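Local coordinates for AncCDT-1 (Synthetic construct, PDB 5T0W), which binds amino acids as a periplasmic-type solute-binding protein, here holding arginine, and is a reconstructed ancestor of cyclohexadienyl dehydratase, at residues D32-P35 with F36-D40; P76-T80 with G81-I85; S182-A185 with A186-K190; N226-K229 with Q230-D234. All coordinates share one frame; numbering follows the deposited sequence.

Contact 1. Residues D32-P35 with F36-D40; sequences DYKP and FSFKD. With ARG (arginine), chain E.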
# COMPACT_ATOMS: atom_id res chain seq x y z
N ASP A 32 3.81 7.37 -4.68
CA ASP A 32 2.61 7.68 -5.49
C ASP A 32 1.57 6.64 -5.18
O ASP A 32 1.36 5.72 -5.96
CB ASP A 32 2.84 7.80 -7.00
CG ASP A 32 1.76 8.67 -7.68
OD1 ASP A 32 0.71 8.93 -7.04
OD2 ASP A 32 1.98 9.13 -8.85
N TYR A 33 0.93 6.78 -4.02
CA TYR A 33 -0.02 5.78 -3.57
C TYR A 33 -1.00 6.40 -2.61
O TYR A 33 -0.96 6.14 -1.41
CB TYR A 33 0.75 4.62 -2.94
CG TYR A 33 -0.07 3.40 -2.73
CD1 TYR A 33 -0.66 2.74 -3.81
CD2 TYR A 33 -0.24 2.87 -1.47
CE1 TYR A 33 -1.41 1.59 -3.62
CE2 TYR A 33 -0.98 1.73 -1.28
CZ TYR A 33 -1.55 1.12 -2.37
OH TYR A 33 -2.28 0.03 -2.19
N LYS A 34 -1.81 7.31 -3.13
CA LYS A 34 -2.77 8.04 -2.32
C LYS A 34 -3.83 7.09 -1.93
O LYS A 34 -4.18 6.24 -2.71
CB LYS A 34 -3.43 9.15 -3.12
CG LYS A 34 -2.54 10.34 -3.38
CD LYS A 34 -2.99 11.25 -4.55
CE LYS A 34 -2.34 10.93 -5.90
NZ LYS A 34 -2.97 11.78 -6.97
N PRO A 35 -4.35 7.21 -0.72
CA PRO A 35 -4.01 8.19 0.30
C PRO A 35 -2.94 7.73 1.34
O PRO A 35 -2.83 8.32 2.41
CB PRO A 35 -5.36 8.39 0.99
CG PRO A 35 -5.95 7.03 0.97
CD PRO A 35 -5.47 6.37 -0.30
N PHE A 36 -2.13 6.72 1.01
CA PHE A 36 -1.16 6.20 1.98
C PHE A 36 0.13 6.99 2.00
O PHE A 36 0.57 7.44 3.06
CB PHE A 36 -0.87 4.73 1.69
CG PHE A 36 -2.01 3.84 2.01
CD1 PHE A 36 -2.20 3.40 3.30
CD2 PHE A 36 -2.91 3.46 1.02
CE1 PHE A 36 -3.27 2.59 3.63
CE2 PHE A 36 -3.99 2.64 1.33
CZ PHE A 36 -4.16 2.20 2.64
N SER A 37 0.74 7.19 0.83
CA SER A 37 1.88 8.10 0.73
C SER A 37 2.00 8.70 -0.66
O SER A 37 1.96 8.00 -1.68
CB SER A 37 3.18 7.39 1.09
OG SER A 37 3.40 6.34 0.21
N PHE A 38 2.14 10.02 -0.69
CA PHE A 38 2.20 10.73 -1.94
C PHE A 38 2.81 12.11 -1.73
O PHE A 38 3.31 12.46 -0.63
CB PHE A 38 0.82 10.79 -2.60
CG PHE A 38 -0.25 11.37 -1.74
CD1 PHE A 38 -0.82 10.62 -0.74
CD2 PHE A 38 -0.71 12.68 -1.96
CE1 PHE A 38 -1.82 11.16 0.05
CE2 PHE A 38 -1.70 13.22 -1.18
CZ PHE A 38 -2.26 12.45 -0.16
N LYS A 39 2.90 12.82 -2.83
CA LYS A 39 3.32 14.21 -2.81
C LYS A 39 2.08 15.06 -2.85
O LYS A 39 1.14 14.76 -3.59
CB LYS A 39 4.19 14.50 -4.03
CG LYS A 39 5.41 13.59 -4.18
CD LYS A 39 6.13 13.31 -2.88
CE LYS A 39 7.57 12.87 -3.15
NZ LYS A 39 8.44 13.99 -3.61
N ASP A 40 2.06 16.10 -2.03
CA ASP A 40 1.05 17.17 -2.18
C ASP A 40 1.47 18.12 -3.31
O ASP A 40 2.51 17.93 -3.96
CB ASP A 40 0.80 17.90 -0.84
CG ASP A 40 2.03 18.62 -0.31
OD1 ASP A 40 3.05 18.74 -1.03
OD2 ASP A 40 1.96 19.09 0.84
N ARG E . -1.51 -3.42 -0.50
CA ARG E . -0.91 -3.92 -1.75
C ARG E . 0.30 -4.69 -1.38
O ARG E . 0.79 -5.44 -2.24
CB ARG E . -0.50 -2.78 -2.63
CG ARG E . 0.59 -1.96 -2.01
CD ARG E . 1.18 -0.95 -3.00
NE ARG E . 1.74 0.17 -2.28
CZ ARG E . 2.42 1.15 -2.86
NH1 ARG E . 2.88 2.17 -2.12
NH2 ARG E . 2.63 1.12 -4.16
OXT ARG E . 0.81 -4.56 -0.25
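Y33 and F36 lie side by side and point the same way, their ring planes only 22° apart but slid so far that they barely overlap, with centroids separated by 5.4 Å. The touch is made by one side of each ring, Y33 CE2 lying 3.5 Å from F36 CD2. One face of the Y33 ring carries the bound arginine: its NE sits 3.2 Å above the ring plane, over the centre, and its NH1 comes within 3.3 Å of Y33 CG. With CG anti to the backbone N (chi1 -166°), the tyrosine ring is swung out to meet the ligand's guanidinium end. F38 takes the aliphatic part of K34 over one face, the two side chains crossing at about a right angle, while P35 O lies at its edge, in plane. Without the tyrosine ring, as with an alanine here, the ligand's guanidinium group would probably lose its aromatic face and F36 its neighbour. The backbone of the turn is fixed by three hydrogen bonds. Y33 N donates to S37 O at 2.8 Å, and Y33 O accepts twice: from F36 N at 2.7 Å, in the carbonyl plane on a lone pair, and from S37 N at 3.0 Å, from above that plane. Beyond the turn, S37 OG is hydrogen-bonded to T29 OG1. Two residues, F36 and S37, thus face Y33 alone, a classic beta bulge, with the cis peptide bond before P35 in the turn that links Y33 to F36; the bulge probably sets the Y33 ring as one wall of the arginine pocket.

Contact 2. Residues P76-T80 with G81-I85; sequences PALQT and GKFDI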
# COMPACT_ATOMS: atom_id res chain seq x y z
N PRO A 76 13.49 -6.09 -1.17
CA PRO A 76 14.97 -6.17 -1.28
C PRO A 76 15.69 -4.93 -0.73
O PRO A 76 16.79 -5.05 -0.17
CB PRO A 76 15.20 -6.32 -2.79
CG PRO A 76 13.99 -7.05 -3.26
CD PRO A 76 12.83 -6.57 -2.40
N ALA A 77 15.11 -3.75 -0.95
CA ALA A 77 15.72 -2.53 -0.46
C ALA A 77 15.77 -2.56 1.07
O ALA A 77 16.77 -2.15 1.66
CB ALA A 77 14.94 -1.32 -0.93
N LEU A 78 14.72 -3.09 1.68
CA LEU A 78 14.64 -3.18 3.12
C LEU A 78 15.67 -4.17 3.62
O LEU A 78 16.47 -3.84 4.51
CB LEU A 78 13.26 -3.64 3.56
CG LEU A 78 13.15 -4.02 5.04
CD1 LEU A 78 13.41 -2.80 5.90
CD2 LEU A 78 11.81 -4.64 5.34
N GLN A 79 15.69 -5.36 3.02
CA GLN A 79 16.63 -6.42 3.42
C GLN A 79 18.09 -6.02 3.27
O GLN A 79 18.94 -6.58 3.98
CB GLN A 79 16.40 -7.70 2.63
CG GLN A 79 15.30 -8.59 3.14
CD GLN A 79 14.88 -9.65 2.14
OE1 GLN A 79 15.15 -9.54 0.93
NE2 GLN A 79 14.21 -10.69 2.63
N THR A 80 18.42 -5.11 2.36
CA THR A 80 19.82 -4.69 2.16
C THR A 80 20.09 -3.35 2.83
O THR A 80 21.05 -2.69 2.51
CB THR A 80 20.19 -4.60 0.65
OG1 THR A 80 19.39 -3.59 0.03
CG2 THR A 80 19.95 -5.95 -0.04
N GLY A 81 19.23 -2.97 3.75
CA GLY A 81 19.50 -1.82 4.60
C GLY A 81 19.41 -0.46 3.97
O GLY A 81 20.07 0.46 4.41
N LYS A 82 18.59 -0.30 2.94
CA LYS A 82 18.38 1.03 2.36
C LYS A 82 17.53 1.93 3.24
O LYS A 82 17.56 3.15 3.10
CB LYS A 82 17.75 0.92 0.97
CG LYS A 82 18.65 0.22 -0.04
CD LYS A 82 18.78 1.04 -1.29
CE LYS A 82 19.80 0.39 -2.22
NZ LYS A 82 21.19 0.76 -1.80
N PHE A 83 16.78 1.31 4.15
CA PHE A 83 16.03 2.05 5.13
C PHE A 83 15.68 1.08 6.25
O PHE A 83 15.92 -0.10 6.15
CB PHE A 83 14.77 2.66 4.50
CG PHE A 83 14.00 1.72 3.63
CD1 PHE A 83 13.26 0.70 4.19
CD2 PHE A 83 14.01 1.86 2.25
CE1 PHE A 83 12.55 -0.17 3.39
CE2 PHE A 83 13.31 0.98 1.44
CZ PHE A 83 12.57 -0.04 2.02
N ASP A 84 15.05 1.60 7.31
CA ASP A 84 14.75 0.78 8.48
C ASP A 84 13.42 0.11 8.49
O ASP A 84 13.27 -0.91 9.13
CB ASP A 84 14.81 1.64 9.73
CG ASP A 84 16.08 2.40 9.81
OD1 ASP A 84 17.14 1.72 9.76
OD2 ASP A 84 16.01 3.64 9.91
N ILE A 85 12.43 0.68 7.81
CA ILE A 85 11.06 0.20 7.96
C ILE A 85 10.23 0.56 6.74
O ILE A 85 10.35 1.67 6.20
CB ILE A 85 10.41 0.79 9.24
CG1 ILE A 85 8.99 0.26 9.45
CG2 ILE A 85 10.36 2.31 9.19
CD1 ILE A 85 8.51 0.40 10.88
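F83 turns its ring back against the last turn of helix 74-79, crossing the L78 side chain at about a right angle. Its CE1 lies 3.5 Å from L78 CB, while on the other side of the ring CE2 lies 3.7 Å from A77 CB. The placement follows from chi1 of 46°, which sets CG between the backbone N and the carbonyl carbon and folds the ring toward the helix. L78 CD1 continues past the ring to F83 O, 3.7 Å away. On the outer side, T80 and K82 lie side by side and point the same way, T80 OG1 being 3.9 Å from K82 CG. That hydroxyl donates to P76 O at 3.0 Å, and T80 N reaches the same oxygen from the opposite face of its plane. The reversal that brings F83 back is a Schellman motif: K82 N bonds to A77 O at 2.9 Å and G81 N to L78 O at 3.0 Å, with G81 at positive phi (73°), where glycine is favoured. R214 NH1 ties the two halves further by donating to both L78 O and F83 O. The turn delivers the chain from helix 74-79 to strand 85-86, beside strand 24-29, where F83 packs on R26, and strand 207-213, where L78 meets A212.

Contact 3. Residues S182-A185 with A186-K190; sequences SPVA and AYYAK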
# COMPACT_ATOMS: atom_id res chain seq x y z
N SER A 182 -8.91 -1.36 -2.03
CA SER A 182 -10.18 -0.61 -1.94
C SER A 182 -9.99 0.88 -1.66
O SER A 182 -10.62 1.71 -2.33
CB SER A 182 -11.13 -1.12 -0.85
OG SER A 182 -11.00 -2.48 -0.52
N PRO A 183 -9.18 1.24 -0.67
CA PRO A 183 -9.09 2.68 -0.35
C PRO A 183 -8.43 3.50 -1.45
O PRO A 183 -8.69 4.68 -1.59
CB PRO A 183 -8.27 2.71 0.94
CG PRO A 183 -8.25 1.31 1.44
CD PRO A 183 -8.35 0.44 0.22
N VAL A 184 -7.58 2.85 -2.24
CA VAL A 184 -6.96 3.54 -3.38
C VAL A 184 -7.97 3.71 -4.51
O VAL A 184 -8.07 4.78 -5.10
CB VAL A 184 -5.73 2.79 -3.90
CG1 VAL A 184 -5.17 3.46 -5.14
CG2 VAL A 184 -4.68 2.71 -2.81
N ALA A 185 -8.74 2.66 -4.76
CA ALA A 185 -9.79 2.68 -5.78
C ALA A 185 -10.80 3.77 -5.49
O ALA A 185 -11.22 4.50 -6.40
CB ALA A 185 -10.49 1.33 -5.81
N ALA A 186 -11.18 3.89 -4.23
CA ALA A 186 -12.12 4.90 -3.83
C ALA A 186 -11.54 6.28 -4.10
O ALA A 186 -12.20 7.15 -4.69
CB ALA A 186 -12.49 4.74 -2.37
N TYR A 187 -10.31 6.48 -3.67
CA TYR A 187 -9.63 7.76 -3.86
C TYR A 187 -9.55 8.15 -5.35
O TYR A 187 -9.89 9.26 -5.70
CB TYR A 187 -8.27 7.75 -3.16
CG TYR A 187 -7.56 9.10 -3.11
CD1 TYR A 187 -6.91 9.62 -4.23
CD2 TYR A 187 -7.54 9.87 -1.89
CE1 TYR A 187 -6.27 10.86 -4.17
CE2 TYR A 187 -6.89 11.11 -1.81
CZ TYR A 187 -6.25 11.59 -2.95
OH TYR A 187 -5.61 12.81 -2.93
N TYR A 188 -9.19 7.20 -6.23
CA TYR A 188 -9.21 7.45 -7.68
C TYR A 188 -10.61 7.73 -8.25
O TYR A 188 -10.73 8.43 -9.27
CB TYR A 188 -8.56 6.29 -8.48
CG TYR A 188 -7.03 6.39 -8.60
CD1 TYR A 188 -6.43 7.51 -9.15
CD2 TYR A 188 -6.20 5.36 -8.16
CE1 TYR A 188 -5.05 7.61 -9.23
CE2 TYR A 188 -4.82 5.44 -8.25
CZ TYR A 188 -4.25 6.55 -8.79
OH TYR A 188 -2.85 6.66 -8.88
N ALA A 189 -11.67 7.21 -7.63
CA ALA A 189 -13.01 7.50 -8.11
C ALA A 189 -13.45 8.96 -7.84
O ALA A 189 -14.27 9.46 -8.58
CB ALA A 189 -14.00 6.52 -7.52
N LYS A 190 -12.93 9.61 -6.79
CA LYS A 190 -13.09 11.05 -6.54
C LYS A 190 -12.91 11.42 -5.07
O LYS A 190 -13.60 10.92 -4.21
CB LYS A 190 -14.45 11.56 -7.03
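Four i to i+4 backbone hydrogen bonds join S182-A185 to A186-A189. Y188 N to V184 O is 2.9 Å with an N-H...O angle of 169°, and A186 N to S182 O is also 2.9 Å; in both the donor approaches nearly along the C=O axis. The other two depart from this geometry. Y187 N meets P183 O at 3.2 Å from well above the carbonyl plane, and the bond from A189 N to A185 O, 3.0 Å long, bends to 138°. Further along, the bonds from K190 N back to A186 O and Y187 O are weak. At the first turn, S182 OG is hydrogen-bonded to G110 O, which fastens the start of the helix to strand 107-115.

Outside this backbone core, the side-chain packing between the two halves rests on V184 and Y188, which lie side by side and point the same way. V184 CG1, placed anti to the backbone N (chi1 176°), touches the near side of the tyrosine ring, 3.7 Å from Y188 CE2. The ring also approaches the backbone, Y188 CD2 lying 3.6 Å from V184 O. Farther out, Y188 stacks on F167 of helix 163-171, and V184 packs on Y33 of the arginine pocket. Y187 sends its ring another way, toward K34 and P35, while A185 packs on T112 and L114 of strand 107-115.

The contact between the halves is therefore backbone hydrogen bonding with one apolar pair. Side-chain links outward come from S182, V184, A185, Y187 and Y188, with A185 the small residue against strand 107-115; the helix lies beside the arginine site, the V184 side chain being about 7 Å from the ligand.

Contact 4. Residues N226-K229 with Q230-D234; sequences NWLK and QMKKD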
# COMPACT_ATOMS: atom_id res chain seq x y z
N ASN A 226 4.51 -1.69 20.33
CA ASN A 226 4.13 -0.98 21.51
C ASN A 226 3.55 0.38 21.12
O ASN A 226 2.51 0.79 21.64
CB ASN A 226 5.34 -0.79 22.45
CG ASN A 226 5.69 -2.04 23.23
OD1 ASN A 226 4.86 -2.92 23.44
ND2 ASN A 226 6.94 -2.10 23.71
N TRP A 227 4.24 1.04 20.19
CA TRP A 227 3.92 2.39 19.76
C TRP A 227 2.53 2.42 19.14
O TRP A 227 1.75 3.32 19.39
CB TRP A 227 4.97 2.88 18.74
CG TRP A 227 4.46 3.89 17.81
CD1 TRP A 227 4.19 5.18 18.08
CD2 TRP A 227 4.13 3.68 16.44
NE1 TRP A 227 3.70 5.80 16.96
CE2 TRP A 227 3.63 4.90 15.95
CE3 TRP A 227 4.16 2.58 15.59
CZ2 TRP A 227 3.19 5.06 14.62
CZ3 TRP A 227 3.73 2.74 14.26
CH2 TRP A 227 3.25 3.99 13.80
N LEU A 228 2.27 1.45 18.29
CA LEU A 228 1.03 1.33 17.60
C LEU A 228 -0.06 1.07 18.60
O LEU A 228 -1.10 1.72 18.58
CB LEU A 228 1.12 0.18 16.59
CG LEU A 228 -0.10 -0.06 15.70
CD1 LEU A 228 -0.50 1.20 14.94
CD2 LEU A 228 0.20 -1.21 14.74
N LYS A 229 0.17 0.12 19.48
CA LYS A 229 -0.76 -0.20 20.56
C LYS A 229 -1.19 1.06 21.30
O LYS A 229 -2.36 1.30 21.54
CB LYS A 229 -0.06 -1.15 21.52
CG LYS A 229 -0.95 -2.11 22.25
CD LYS A 229 -0.09 -3.03 23.09
CE LYS A 229 0.64 -4.16 22.29
NZ LYS A 229 0.15 -5.54 22.64
N GLN A 230 -0.21 1.87 21.65
CA GLN A 230 -0.41 3.13 22.35
C GLN A 230 -1.32 4.10 21.58
O GLN A 230 -2.14 4.75 22.18
CB GLN A 230 0.95 3.79 22.66
CG GLN A 230 0.89 5.18 23.28
CD GLN A 230 0.24 5.18 24.63
OE1 GLN A 230 0.32 4.19 25.37
NE2 GLN A 230 -0.47 6.25 24.95
N MET A 231 -1.14 4.21 20.28
CA MET A 231 -1.91 5.16 19.48
C MET A 231 -3.36 4.76 19.31
O MET A 231 -4.23 5.61 19.15
CB MET A 231 -1.28 5.32 18.10
CG MET A 231 -0.01 6.14 18.09
SD MET A 231 0.44 6.36 16.36
CE MET A 231 -0.35 7.93 15.98
N LYS A 232 -3.61 3.46 19.31
CA LYS A 232 -4.96 2.93 19.25
C LYS A 232 -5.67 3.07 20.56
O LYS A 232 -6.90 3.21 20.60
CB LYS A 232 -4.96 1.47 18.86
CG LYS A 232 -4.41 1.23 17.47
CD LYS A 232 -4.88 -0.09 16.90
CE LYS A 232 -4.32 -0.30 15.52
NZ LYS A 232 -4.93 -1.48 14.88
N LYS A 233 -4.89 3.07 21.65
CA LYS A 233 -5.43 3.26 22.99
C LYS A 233 -5.83 4.71 23.28
O LYS A 233 -6.83 4.95 23.96
CB LYS A 233 -4.39 2.84 24.01
CG LYS A 233 -4.83 2.87 25.48
CD LYS A 233 -3.60 3.01 26.36
CE LYS A 233 -3.82 2.55 27.74
NZ LYS A 233 -5.23 2.58 28.15
N ASP A 234 -5.05 5.67 22.79
CA ASP A 234 -5.15 7.06 23.29
C ASP A 234 -5.80 8.03 22.31
O ASP A 234 -5.62 9.24 22.41
CB ASP A 234 -3.75 7.56 23.67
CG ASP A 234 -2.84 7.74 22.49
OD1 ASP A 234 -3.34 7.52 21.37
OD2 ASP A 234 -1.66 8.14 22.66
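W227 sets the NE1-CE2-CZ2 border of its indole against the sulfur of M231, one helical turn on. M231 SD lies 4.0 Å from the centroid of the five-membered ring, 48° off the ring normal, so the approach is oblique; W227 NE1 is 3.4 Å from M231 SD, with W227 CE2 and CZ2 each at 3.5 Å. This is a Met-aromatic contact. W227 holds CG anti to the backbone N (chi1 153°), whereas M231 has CG beside its own N (chi1 -75°), and these settings bring sulfur and indole together. Helix 48-60 covers the pair through A55, which touches both side chains, and through L56 and E59 on the tryptophan. Were the indole replaced by an alanine, M231 SD would probably lose its aromatic partner and a gap open against helix 48-60.

A second pair, L228 with K232, meets more loosely, L228 CD1 being 4.1 Å from K232 CE; the lysine's extended chain carries its charged end to a cation-pi contact with Y237. Backbone bonds run from Q230 N to N226 O at 2.9 Å, and likewise from M231, K232 and K233 to W227, L228 and K229. At the helix end Q230 NE2 donates to D234 OD2 at 3.2 Å, meeting the carboxylate from above its plane, while D234 OD1 accepts from T236 N.

Chemically the helix is two-sided: sulfur, indole and leucine pack inward on the protein, while amide and charged groups line the exposed side and its C-terminal end.

In the fold
Contact 1 is the most buried of the four and the one that holds a residue of the arginine pocket; its centre lies about 10 Å from that of the chain. Contact 3 touches it directly, their centres about 12 Å apart, so a bulged loop and a helix meet beside the ligand. Contacts 2 and 4 lie farther out, about 17 and 21 Å from the chain centre, and mix buried and exposed residues. Contact 3 runs along one helix, contact 4 along another to its C-terminal end, and contact 2 ends a helix with a Schellman turn. Aromatic packing recurs throughout, against ligand, aliphatic carbons or sulfur according to place.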